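Local coordinates for Uly1 (Catenovulum maritimum, PDB 7DRQ), which is a calcium-containing ulvan lyase of polysaccharide lyase family 24 that cleaves the algal polysaccharide ulvan, probably by beta-elimination, at residues A[7-12]-A[471-476]; A[59-64]-A[76-81]; A[192-197]-A[240-245]. One frame throughout, in Å; residues are numbered along the deposited sequence.

All three contacts belong to a beta-propeller built of antiparallel sheets. Contact 1 pairs the first and last long strands, 3-15 and 469-478, so it brings the two ends of the chain together and closes the ring; contacts 2 and 3 follow in that order between them. Contact 2 is the hairpin of strands 59-65 and 73-80 in the next blade; its centre lies about 10 Å from that of contact 1, and the two blades pack face to face, with Leu474 CD2 3.9 Å from Val60 CG1. Contact 3, where helix 195-198 meets edge strand 239-245 of another blade, sits across the chain's centre from contact 1, about 36 Å from it and 29 Å from contact 2 between centres.

Contact 1 (A[7-12]-A[471-476]); sequences EIKVTD and TTYLQI
Glu7 to Asp12 and Thr471 to Ile476 form the ring closure of the beta-propeller, often called the velcro: one edge strand of this blade comes from the N terminus, the other three strands from the C-terminal end. Ile8 and Leu474 form a hydrogen-bonded antiparallel pair, backbone N and O bonding in both directions, beside the non-hydrogen-bonded pairs Glu7-Gln475 and Lys9-Tyr473. Farther along, Val10 N gives to Thr472 O, while Thr472 N gives to Thr11 O at 3.0 Å. Val10 and Thr11 therefore both face Thr472, a classic beta bulge, and Val10 CB comes 3.4 Å from Thr472 OG1.

On the face carrying Ile8 and Leu474, Ile8 CD1 touches Leu474 CD2 at 3.9 Å and reaches Ile476 CD1 as well. This apolar face turns to Val60, Met62 and Tyr79 of the next blade.

On the other face, Lys9 CB is 3.6 Å from Tyr473 CE2, and Lys9 CG stands over one ring face near the rim. Glu7 and Gln475 run side by side, their carboxylate and amide planes 89° apart. Gln475 NE2, giving in its own amide plane, meets Glu7 OE1 at 2.9 Å from above the carboxylate. Asp12 OD1 lies against Thr471 OG1, so close that the exact length is doubtful. The Lys9 chain bends at chi3 (88°), turning CE off the extended line, and NZ ends in a salt bridge to Asp12 OD2 at 2.7 Å.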
loop_
_atom_site.group_PDB
_atom_site.type_symbol
_atom_site.label_atom_id
_atom_site.label_comp_id
_atom_site.label_asym_id
_atom_site.label_seq_id
_atom_site.Cartn_x
_atom_site.Cartn_y
_atom_site.Cartn_z
ATOM N N GLU A 7 11.514 -16.360 -13.604
ATOM C CA GLU A 7 10.424 -15.613 -14.226
ATOM C C GLU A 7 9.244 -16.564 -14.364
ATOM O O GLU A 7 9.361 -17.600 -15.024
ATOM C CB GLU A 7 10.850 -15.052 -15.581
ATOM C CG GLU A 7 9.781 -14.240 -16.257
ATOM C CD GLU A 7 10.361 -13.216 -17.200
ATOM O OE1 GLU A 7 9.687 -12.197 -17.423
ATOM O OE2 GLU A 7 11.486 -13.440 -17.723
ATOM N N ILE A 8 8.122 -16.223 -13.729
ATOM C CA ILE A 8 7.012 -17.142 -13.502
ATOM C C ILE A 8 5.722 -16.464 -13.935
ATOM O O ILE A 8 5.400 -15.377 -13.453
ATOM C CB ILE A 8 6.918 -17.549 -12.017
ATOM C CG1 ILE A 8 8.232 -18.162 -11.543
ATOM C CG2 ILE A 8 5.755 -18.503 -11.782
ATOM C CD1 ILE A 8 8.884 -17.363 -10.436
ATOM N N LYS A 9 4.956 -17.114 -14.799
ATOM C CA LYS A 9 3.656 -16.554 -15.138
ATOM C C LYS A 9 2.688 -16.826 -13.995
ATOM O O LYS A 9 2.634 -17.934 -13.455
ATOM C CB LYS A 9 3.122 -17.130 -16.452
ATOM C CG LYS A 9 1.744 -16.608 -16.813
ATOM C CD LYS A 9 1.433 -16.837 -18.294
ATOM C CE LYS A 9 0.802 -18.191 -18.541
ATOM N NZ LYS A 9 0.462 -18.375 -19.998
ATOM N N VAL A 10 1.961 -15.798 -13.584
ATOM C CA VAL A 10 0.985 -15.982 -12.523
ATOM C C VAL A 10 -0.385 -16.299 -13.093
ATOM O O VAL A 10 -1.021 -17.278 -12.694
ATOM C CB VAL A 10 0.951 -14.738 -11.621
ATOM C CG1 VAL A 10 -0.111 -14.909 -10.516
ATOM C CG2 VAL A 10 2.330 -14.507 -11.021
ATOM N N THR A 11 -0.863 -15.473 -14.022
ATOM C CA THR A 11 -2.169 -15.710 -14.620
ATOM C C THR A 11 -2.250 -14.956 -15.934
ATOM O O THR A 11 -1.505 -14.004 -16.174
ATOM C CB THR A 11 -3.309 -15.279 -13.679
ATOM O OG1 THR A 11 -4.576 -15.594 -14.267
ATOM C CG2 THR A 11 -3.256 -13.779 -13.421
ATOM N N ASP A 12 -3.150 -15.426 -16.796
ATOM C CA ASP A 12 -3.560 -14.707 -17.988
ATOM C C ASP A 12 -4.925 -14.070 -17.812
ATOM O O ASP A 12 -5.499 -13.565 -18.786
ATOM C CB ASP A 12 -3.600 -15.645 -19.196
ATOM C CG ASP A 12 -2.228 -16.064 -19.658
ATOM O OD1 ASP A 12 -1.339 -15.191 -19.771
ATOM O OD2 ASP A 12 -2.037 -17.275 -19.904
ATOM N N THR A 471 -2.217 -10.435 -18.372
ATOM C CA THR A 471 -1.241 -11.419 -17.922
ATOM C C THR A 471 -0.278 -10.777 -16.933
ATOM O O THR A 471 0.260 -9.697 -17.198
ATOM C CB THR A 471 -0.470 -12.002 -19.111
ATOM O OG1 THR A 471 -1.384 -12.717 -19.956
ATOM C CG2 THR A 471 0.609 -12.965 -18.627
ATOM N N THR A 472 -0.058 -11.447 -15.801
ATOM C CA THR A 472 0.896 -10.993 -14.807
ATOM C C THR A 472 1.995 -12.028 -14.630
ATOM O O THR A 472 1.798 -13.227 -14.856
ATOM C CB THR A 472 0.236 -10.726 -13.439
ATOM O OG1 THR A 472 -0.434 -11.912 -13.024
ATOM C CG2 THR A 472 -0.772 -9.602 -13.553
ATOM N N TYR A 473 3.153 -11.538 -14.201
ATOM C CA TYR A 473 4.340 -12.342 -13.997
ATOM C C TYR A 473 4.934 -12.016 -12.640
ATOM O O TYR A 473 4.741 -10.924 -12.102
ATOM C CB TYR A 473 5.403 -12.067 -15.064
ATOM C CG TYR A 473 5.116 -12.779 -16.355
ATOM C CD1 TYR A 473 4.286 -12.216 -17.305
ATOM C CD2 TYR A 473 5.656 -14.032 -16.605
ATOM C CE1 TYR A 473 4.008 -12.879 -18.491
ATOM C CE2 TYR A 473 5.384 -14.700 -17.782
ATOM C CZ TYR A 473 4.560 -14.120 -18.715
ATOM O OH TYR A 473 4.289 -14.789 -19.894
ATOM N N LEU A 474 5.692 -12.972 -12.120
ATOM C CA LEU A 474 6.573 -12.758 -10.985
ATOM C C LEU A 474 8.014 -12.916 -11.443
ATOM O O LEU A 474 8.368 -13.939 -12.045
ATOM C CB LEU A 474 6.286 -13.761 -9.867
ATOM C CG LEU A 474 7.365 -13.857 -8.776
ATOM C CD1 LEU A 474 7.476 -12.540 -7.997
ATOM C CD2 LEU A 474 7.079 -15.030 -7.814
ATOM N N GLN A 475 8.850 -11.922 -11.147
ATOM C CA GLN A 475 10.287 -12.052 -11.349
ATOM C C GLN A 475 10.999 -12.074 -10.004
ATOM O O GLN A 475 10.629 -11.340 -9.080
ATOM C CB GLN A 475 10.849 -10.923 -12.216
ATOM C CG GLN A 475 10.429 -11.018 -13.683
ATOM C CD GLN A 475 11.183 -10.051 -14.569
ATOM O OE1 GLN A 475 11.953 -9.214 -14.090
ATOM N NE2 GLN A 475 10.957 -10.155 -15.878
ATOM N N ILE A 476 11.999 -12.942 -9.886
ATOM C CA ILE A 476 12.817 -13.035 -8.679
ATOM C C ILE A 476 14.234 -12.656 -9.087
ATOM O O ILE A 476 14.868 -13.345 -9.900
ATOM C CB ILE A 476 12.753 -14.422 -8.031
ATOM C CG1 ILE A 476 11.295 -14.797 -7.746
ATOM C CG2 ILE A 476 13.541 -14.442 -6.722
ATOM C CD1 ILE A 476 11.117 -16.230 -7.247
#

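Contact 2 (A[59-64]-A[76-81]); sequences YVFMTW and LTRYNT
Arg78 runs alongside two aromatic side chains of the facing strand, Phe61 and Tyr59, all three pointing the same way. Its CG, anti to the backbone N (chi1 -175°), stands over one face of the Phe61 ring, 4.0 Å from the ring centroid, a CH-pi contact. Its CD is also 3.4 Å from Tyr59 CD1. Beyond that the guanidinium turns its flat side to Tyr59, whose CE1 lies over it toward the rim; the two planes are 26° apart, whereas the Phe61 ring is tilted 70° from the guanidinium. Salt-bridged to Asp162 and bonded to the carbonyls of Ala158 and Val160, the guanidinium is held at its tip too, which probably fixes its rotation. Leu76 CD1 lies at the edge of the Phe61 ring, near its plane.

On the opposite face, Trp64 NE1 points in its ring plane at Thr77 OG1, 2.9 Å away and almost straight; Thr88 OG1 is a second partner of that hydroxyl. Val60 CG2 meets the edge of the Tyr79 ring, and the selenomethionine Met62 brings CE to 3.9 Å from Tyr79 CB. Backbone bonds of the pairs Val60-Tyr79 and Met62-Thr77 tie the hairpin together.

Strands 53-56 and 86-91 flank the hairpin and complete this propeller blade, while Val60, Met62, Trp64 and Tyr79 pack on strands 3-15 and 469-478 of the blade beside it.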
loop_
_atom_site.group_PDB
_atom_site.type_symbol
_atom_site.label_atom_id
_atom_site.label_comp_id
_atom_site.label_asym_id
_atom_site.label_seq_id
_atom_site.Cartn_x
_atom_site.Cartn_y
_atom_site.Cartn_z
ATOM N N TYR A 59 7.701 -19.626 0.054
ATOM C CA TYR A 59 6.407 -19.381 -0.570
ATOM C C TYR A 59 6.272 -17.910 -0.915
ATOM O O TYR A 59 6.563 -17.046 -0.082
ATOM C CB TYR A 59 5.267 -19.803 0.355
ATOM C CG TYR A 59 5.330 -21.239 0.799
ATOM C CD1 TYR A 59 4.950 -22.270 -0.050
ATOM C CD2 TYR A 59 5.754 -21.562 2.086
ATOM C CE1 TYR A 59 5.000 -23.604 0.379
ATOM C CE2 TYR A 59 5.808 -22.871 2.518
ATOM C CZ TYR A 59 5.432 -23.886 1.668
ATOM O OH TYR A 59 5.489 -25.188 2.115
ATOM N N VAL A 60 5.826 -17.627 -2.136
ATOM C CA VAL A 60 5.476 -16.270 -2.541
ATOM C C VAL A 60 3.962 -16.200 -2.639
ATOM O O VAL A 60 3.358 -16.901 -3.463
ATOM C CB VAL A 60 6.120 -15.889 -3.885
ATOM C CG1 VAL A 60 5.859 -14.413 -4.180
ATOM C CG2 VAL A 60 7.610 -16.168 -3.847
ATOM N N PHE A 61 3.346 -15.352 -1.817
ATOM C CA PHE A 61 1.903 -15.168 -1.819
ATOM C C PHE A 61 1.558 -13.913 -2.610
ATOM O O PHE A 61 2.134 -12.848 -2.366
ATOM C CB PHE A 61 1.377 -15.057 -0.387
ATOM C CG PHE A 61 1.506 -16.334 0.401
ATOM C CD1 PHE A 61 2.685 -16.636 1.067
ATOM C CD2 PHE A 61 0.450 -17.230 0.472
ATOM C CE1 PHE A 61 2.807 -17.804 1.790
ATOM C CE2 PHE A 61 0.564 -18.402 1.202
ATOM C CZ PHE A 61 1.744 -18.690 1.858
HETATM N N MSE A 62 0.646 -14.048 -3.575
HETATM C CA MSE A 62 0.250 -12.926 -4.425
HETATM C C MSE A 62 -1.260 -12.859 -4.577
HETATM O O MSE A 62 -1.907 -13.871 -4.837
HETATM C CB MSE A 62 0.910 -13.043 -5.799
HETATM C CG MSE A 62 2.416 -12.960 -5.739
HETATM SE SE MSE A 62 3.169 -13.467 -7.490
HETATM C CE MSE A 62 3.241 -15.397 -7.293
ATOM N N THR A 63 -1.821 -11.664 -4.418
ATOM C CA THR A 63 -3.252 -11.457 -4.564
ATOM C C THR A 63 -3.548 -10.738 -5.872
ATOM O O THR A 63 -2.697 -10.054 -6.438
ATOM C CB THR A 63 -3.826 -10.642 -3.404
ATOM O OG1 THR A 63 -3.302 -9.311 -3.451
ATOM C CG2 THR A 63 -3.479 -11.287 -2.054
ATOM N N TRP A 64 -4.787 -10.885 -6.328
ATOM C CA TRP A 64 -5.272 -10.251 -7.545
ATOM C C TRP A 64 -6.770 -10.493 -7.639
ATOM O O TRP A 64 -7.282 -11.475 -7.097
ATOM C CB TRP A 64 -4.552 -10.793 -8.796
ATOM C CG TRP A 64 -4.472 -12.313 -8.907
ATOM C CD1 TRP A 64 -3.700 -13.156 -8.149
ATOM C CD2 TRP A 64 -5.151 -13.146 -9.853
ATOM N NE1 TRP A 64 -3.867 -14.460 -8.565
ATOM C CE2 TRP A 64 -4.756 -14.482 -9.601
ATOM C CE3 TRP A 64 -6.062 -12.899 -10.885
ATOM C CZ2 TRP A 64 -5.248 -15.554 -10.333
ATOM C CZ3 TRP A 64 -6.541 -13.968 -11.618
ATOM C CH2 TRP A 64 -6.132 -15.278 -11.345
ATOM N N LEU A 76 -6.032 -15.685 -4.453
ATOM C CA LEU A 76 -4.788 -15.796 -3.707
ATOM C C LEU A 76 -3.957 -16.911 -4.325
ATOM O O LEU A 76 -4.400 -18.061 -4.367
ATOM C CB LEU A 76 -5.057 -16.070 -2.220
ATOM C CG LEU A 76 -3.788 -16.411 -1.422
ATOM C CD1 LEU A 76 -2.814 -15.233 -1.443
ATOM C CD2 LEU A 76 -4.124 -16.830 0.016
ATOM N N THR A 77 -2.773 -16.564 -4.827
ATOM C CA THR A 77 -1.865 -17.515 -5.466
ATOM C C THR A 77 -0.638 -17.706 -4.590
ATOM O O THR A 77 -0.112 -16.741 -4.022
ATOM C CB THR A 77 -1.425 -17.018 -6.850
ATOM O OG1 THR A 77 -2.564 -16.886 -7.704
ATOM C CG2 THR A 77 -0.436 -18.009 -7.492
ATOM N N ARG A 78 -0.187 -18.948 -4.467
ATOM C CA ARG A 78 1.027 -19.247 -3.724
ATOM C C ARG A 78 1.990 -19.961 -4.655
ATOM O O ARG A 78 1.664 -21.030 -5.175
ATOM C CB ARG A 78 0.731 -20.109 -2.494
ATOM C CG ARG A 78 1.963 -20.343 -1.620
ATOM C CD ARG A 78 1.665 -21.331 -0.493
ATOM N NE ARG A 78 1.462 -22.682 -1.022
ATOM C CZ ARG A 78 1.176 -23.747 -0.280
ATOM N NH1 ARG A 78 1.068 -23.638 1.050
ATOM N NH2 ARG A 78 0.998 -24.932 -0.862
ATOM N N TYR A 79 3.156 -19.360 -4.872
ATOM C CA TYR A 79 4.230 -19.950 -5.665
ATOM C C TYR A 79 5.275 -20.545 -4.728
ATOM O O TYR A 79 5.722 -19.885 -3.783
ATOM C CB TYR A 79 4.863 -18.892 -6.579
ATOM C CG TYR A 79 6.158 -19.337 -7.210
ATOM C CD1 TYR A 79 6.156 -20.196 -8.301
ATOM C CD2 TYR A 79 7.382 -18.914 -6.710
ATOM C CE1 TYR A 79 7.340 -20.622 -8.881
ATOM C CE2 TYR A 79 8.586 -19.339 -7.297
ATOM C CZ TYR A 79 8.549 -20.192 -8.378
ATOM O OH TYR A 79 9.739 -20.617 -8.952
ATOM N N ASN A 80 5.669 -21.792 -4.993
ATOM C CA ASN A 80 6.658 -22.485 -4.178
ATOM C C ASN A 80 8.003 -22.348 -4.881
ATOM O O ASN A 80 8.195 -22.895 -5.971
ATOM C CB ASN A 80 6.271 -23.953 -3.975
ATOM C CG ASN A 80 7.175 -24.671 -2.979
ATOM O OD1 ASN A 80 8.359 -24.353 -2.846
ATOM N ND2 ASN A 80 6.622 -25.660 -2.288
ATOM N N THR A 81 8.923 -21.601 -4.266
ATOM C CA THR A 81 10.225 -21.364 -4.878
ATOM C C THR A 81 11.065 -22.632 -4.961
ATOM O O THR A 81 12.033 -22.667 -5.729
ATOM C CB THR A 81 11.003 -20.309 -4.092
ATOM O OG1 THR A 81 11.273 -20.792 -2.764
ATOM C CG2 THR A 81 10.208 -18.999 -4.006
#

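Contact 3 (A[192-197]-A[240-245]); sequences IEDHGQ and WSHFKS
Gln197 OE1 takes two bonds, one from Phe243 N at 2.8 Å and one from water 2, which also gives to Ser241 O. Through this amide oxygen the short helix 195-198 is fastened to strand 239-245, one of the two outermost strands of a propeller blade, where that strand is broken around Ser241 to Phe243. The N-H of Phe243 comes in straight, at 172°, but from above the plane of the amide carbonyl. An extended side chain makes the reach possible: Gln197 CG is anti to the backbone N (chi1 -178°) and the chain is extended beyond CG.

The amide then lies over one face of the His242 imidazole, the two planes only 17° apart and stacked. Gln197 NE2 sits above the ring toward its rim, 3.3 Å from His242 CD2. Lower down, Gln197 CG reaches the same face in a CH-pi contact and also touches the edge of the Phe243 ring.

Asp194, the N-cap residue of the helix, holds the nitrogen end of the amide. Its OD1 accepts from Gln197 N, the capping bond, and its OD2 accepts from Gln197 NE2 at 3.1 Å, both donors coming from above the carboxylate plane. OD2 also takes a bond from water 1, which bridges to His242 NE2 at the ring edge.

An alanine in place of Gln197 would probably leave Phe243 N without its acceptor and Asp194 OD2 without its amide donor, and open a gap over the imidazole face. The imidazole has a further hold of its own, His242 ND1 giving in the ring plane to Phe243 O at 2.7 Å.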
loop_
_atom_site.group_PDB
_atom_site.type_symbol
_atom_site.label_atom_id
_atom_site.label_comp_id
_atom_site.label_asym_id
_atom_site.label_seq_id
_atom_site.Cartn_x
_atom_site.Cartn_y
_atom_site.Cartn_z
ATOM N N ILE A 192 -14.573 -8.744 18.093
ATOM C CA ILE A 192 -15.616 -7.875 18.632
ATOM C C ILE A 192 -16.084 -6.943 17.530
ATOM O O ILE A 192 -15.280 -6.180 16.980
ATOM C CB ILE A 192 -15.113 -7.059 19.833
ATOM C CG1 ILE A 192 -14.575 -7.981 20.928
ATOM C CG2 ILE A 192 -16.223 -6.142 20.352
ATOM C CD1 ILE A 192 -13.786 -7.233 21.999
ATOM N N GLU A 193 -17.378 -6.991 17.210
ATOM C CA GLU A 193 -17.931 -6.051 16.241
ATOM C C GLU A 193 -17.833 -4.644 16.811
ATOM O O GLU A 193 -18.184 -4.409 17.970
ATOM C CB GLU A 193 -19.384 -6.399 15.904
ATOM C CG GLU A 193 -20.046 -5.455 14.881
ATOM C CD GLU A 193 -21.514 -5.777 14.644
ATOM O OE1 GLU A 193 -22.034 -6.696 15.314
ATOM O OE2 GLU A 193 -22.149 -5.114 13.799
ATOM N N ASP A 194 -17.321 -3.712 16.009
ATOM C CA ASP A 194 -17.010 -2.373 16.525
ATOM C C ASP A 194 -17.015 -1.411 15.333
ATOM O O ASP A 194 -15.989 -1.224 14.678
ATOM C CB ASP A 194 -15.673 -2.377 17.253
ATOM C CG ASP A 194 -15.347 -1.048 17.900
ATOM O OD1 ASP A 194 -16.015 -0.035 17.589
ATOM O OD2 ASP A 194 -14.411 -1.013 18.737
ATOM N N HIS A 195 -18.174 -0.793 15.082
ATOM C CA HIS A 195 -18.288 0.101 13.931
ATOM C C HIS A 195 -17.373 1.312 14.069
ATOM O O HIS A 195 -16.755 1.738 13.089
ATOM C CB HIS A 195 -19.734 0.551 13.736
ATOM C CG HIS A 195 -19.948 1.341 12.481
ATOM N ND1 HIS A 195 -19.918 2.720 12.455
ATOM C CD2 HIS A 195 -20.194 0.945 11.211
ATOM C CE1 HIS A 195 -20.131 3.139 11.219
ATOM N NE2 HIS A 195 -20.307 2.080 10.448
ATOM N N GLY A 196 -17.262 1.874 15.277
ATOM C CA GLY A 196 -16.339 2.983 15.473
ATOM C C GLY A 196 -14.922 2.631 15.058
ATOM O O GLY A 196 -14.227 3.435 14.426
ATOM N N GLN A 197 -14.488 1.408 15.376
ATOM C CA GLN A 197 -13.108 0.996 15.116
ATOM C C GLN A 197 -12.888 0.580 13.666
ATOM O O GLN A 197 -11.801 0.808 13.121
ATOM C CB GLN A 197 -12.711 -0.164 16.045
ATOM C CG GLN A 197 -11.266 -0.630 15.871
ATOM C CD GLN A 197 -10.850 -1.769 16.794
ATOM O OE1 GLN A 197 -9.720 -2.266 16.698
ATOM N NE2 GLN A 197 -11.749 -2.195 17.686
ATOM N N TRP A 240 -6.385 -10.040 16.692
ATOM C CA TRP A 240 -5.592 -8.825 16.639
ATOM C C TRP A 240 -5.934 -7.911 17.804
ATOM O O TRP A 240 -7.029 -7.964 18.366
ATOM C CB TRP A 240 -5.834 -8.079 15.329
ATOM C CG TRP A 240 -5.408 -8.862 14.131
ATOM C CD1 TRP A 240 -6.017 -9.980 13.615
ATOM C CD2 TRP A 240 -4.282 -8.596 13.295
ATOM N NE1 TRP A 240 -5.332 -10.416 12.507
ATOM C CE2 TRP A 240 -4.263 -9.587 12.291
ATOM C CE3 TRP A 240 -3.281 -7.618 13.300
ATOM C CZ2 TRP A 240 -3.283 -9.627 11.290
ATOM C CZ3 TRP A 240 -2.308 -7.649 12.298
ATOM C CH2 TRP A 240 -2.314 -8.654 11.317
ATOM N N SER A 241 -4.968 -7.075 18.161
ATOM C CA SER A 241 -5.200 -6.036 19.147
ATOM C C SER A 241 -6.125 -4.953 18.581
ATOM O O SER A 241 -6.390 -4.877 17.373
ATOM C CB SER A 241 -3.869 -5.429 19.589
ATOM O OG SER A 241 -3.230 -4.788 18.497
ATOM N N HIS A 242 -6.622 -4.109 19.485
ATOM C CA HIS A 242 -7.420 -2.951 19.098
ATOM C C HIS A 242 -6.564 -1.966 18.317
ATOM O O HIS A 242 -5.407 -1.725 18.668
ATOM C CB HIS A 242 -7.980 -2.277 20.356
ATOM C CG HIS A 242 -9.036 -1.245 20.093
ATOM N ND1 HIS A 242 -8.789 -0.078 19.404
ATOM C CD2 HIS A 242 -10.334 -1.188 20.480
ATOM C CE1 HIS A 242 -9.899 0.640 19.346
ATOM N NE2 HIS A 242 -10.848 -0.002 20.007
ATOM N N PHE A 243 -7.132 -1.405 17.247
ATOM C CA PHE A 243 -6.433 -0.379 16.476
ATOM C C PHE A 243 -5.980 0.754 17.390
ATOM O O PHE A 243 -6.714 1.186 18.283
ATOM C CB PHE A 243 -7.344 0.186 15.383
ATOM C CG PHE A 243 -7.209 -0.495 14.044
ATOM C CD1 PHE A 243 -5.961 -0.692 13.459
ATOM C CD2 PHE A 243 -8.339 -0.917 13.366
ATOM C CE1 PHE A 243 -5.853 -1.301 12.217
ATOM C CE2 PHE A 243 -8.245 -1.537 12.130
ATOM C CZ PHE A 243 -6.997 -1.732 11.551
ATOM N N LYS A 244 -4.766 1.239 17.154
ATOM C CA LYS A 244 -4.181 2.332 17.914
ATOM C C LYS A 244 -3.889 3.489 16.969
ATOM O O LYS A 244 -3.369 3.284 15.871
ATOM C CB LYS A 244 -2.894 1.865 18.612
ATOM C CG LYS A 244 -2.157 2.958 19.378
ATOM C CD LYS A 244 -1.037 2.392 20.230
ATOM C CE LYS A 244 -1.592 1.657 21.439
ATOM N NZ LYS A 244 -2.401 2.564 22.303
ATOM N N SER A 245 -4.220 4.711 17.386
ATOM C CA SER A 245 -4.051 5.875 16.525
ATOM C C SER A 245 -2.620 6.392 16.561
ATOM O O SER A 245 -2.091 6.715 17.634
ATOM C CB SER A 245 -4.995 6.995 16.976
ATOM O OG SER A 245 -6.328 6.560 16.901
HETATM O O HOH W 1 -13.411 0.884 20.204
HETATM O O HOH W 2 -8.153 -4.242 15.299
#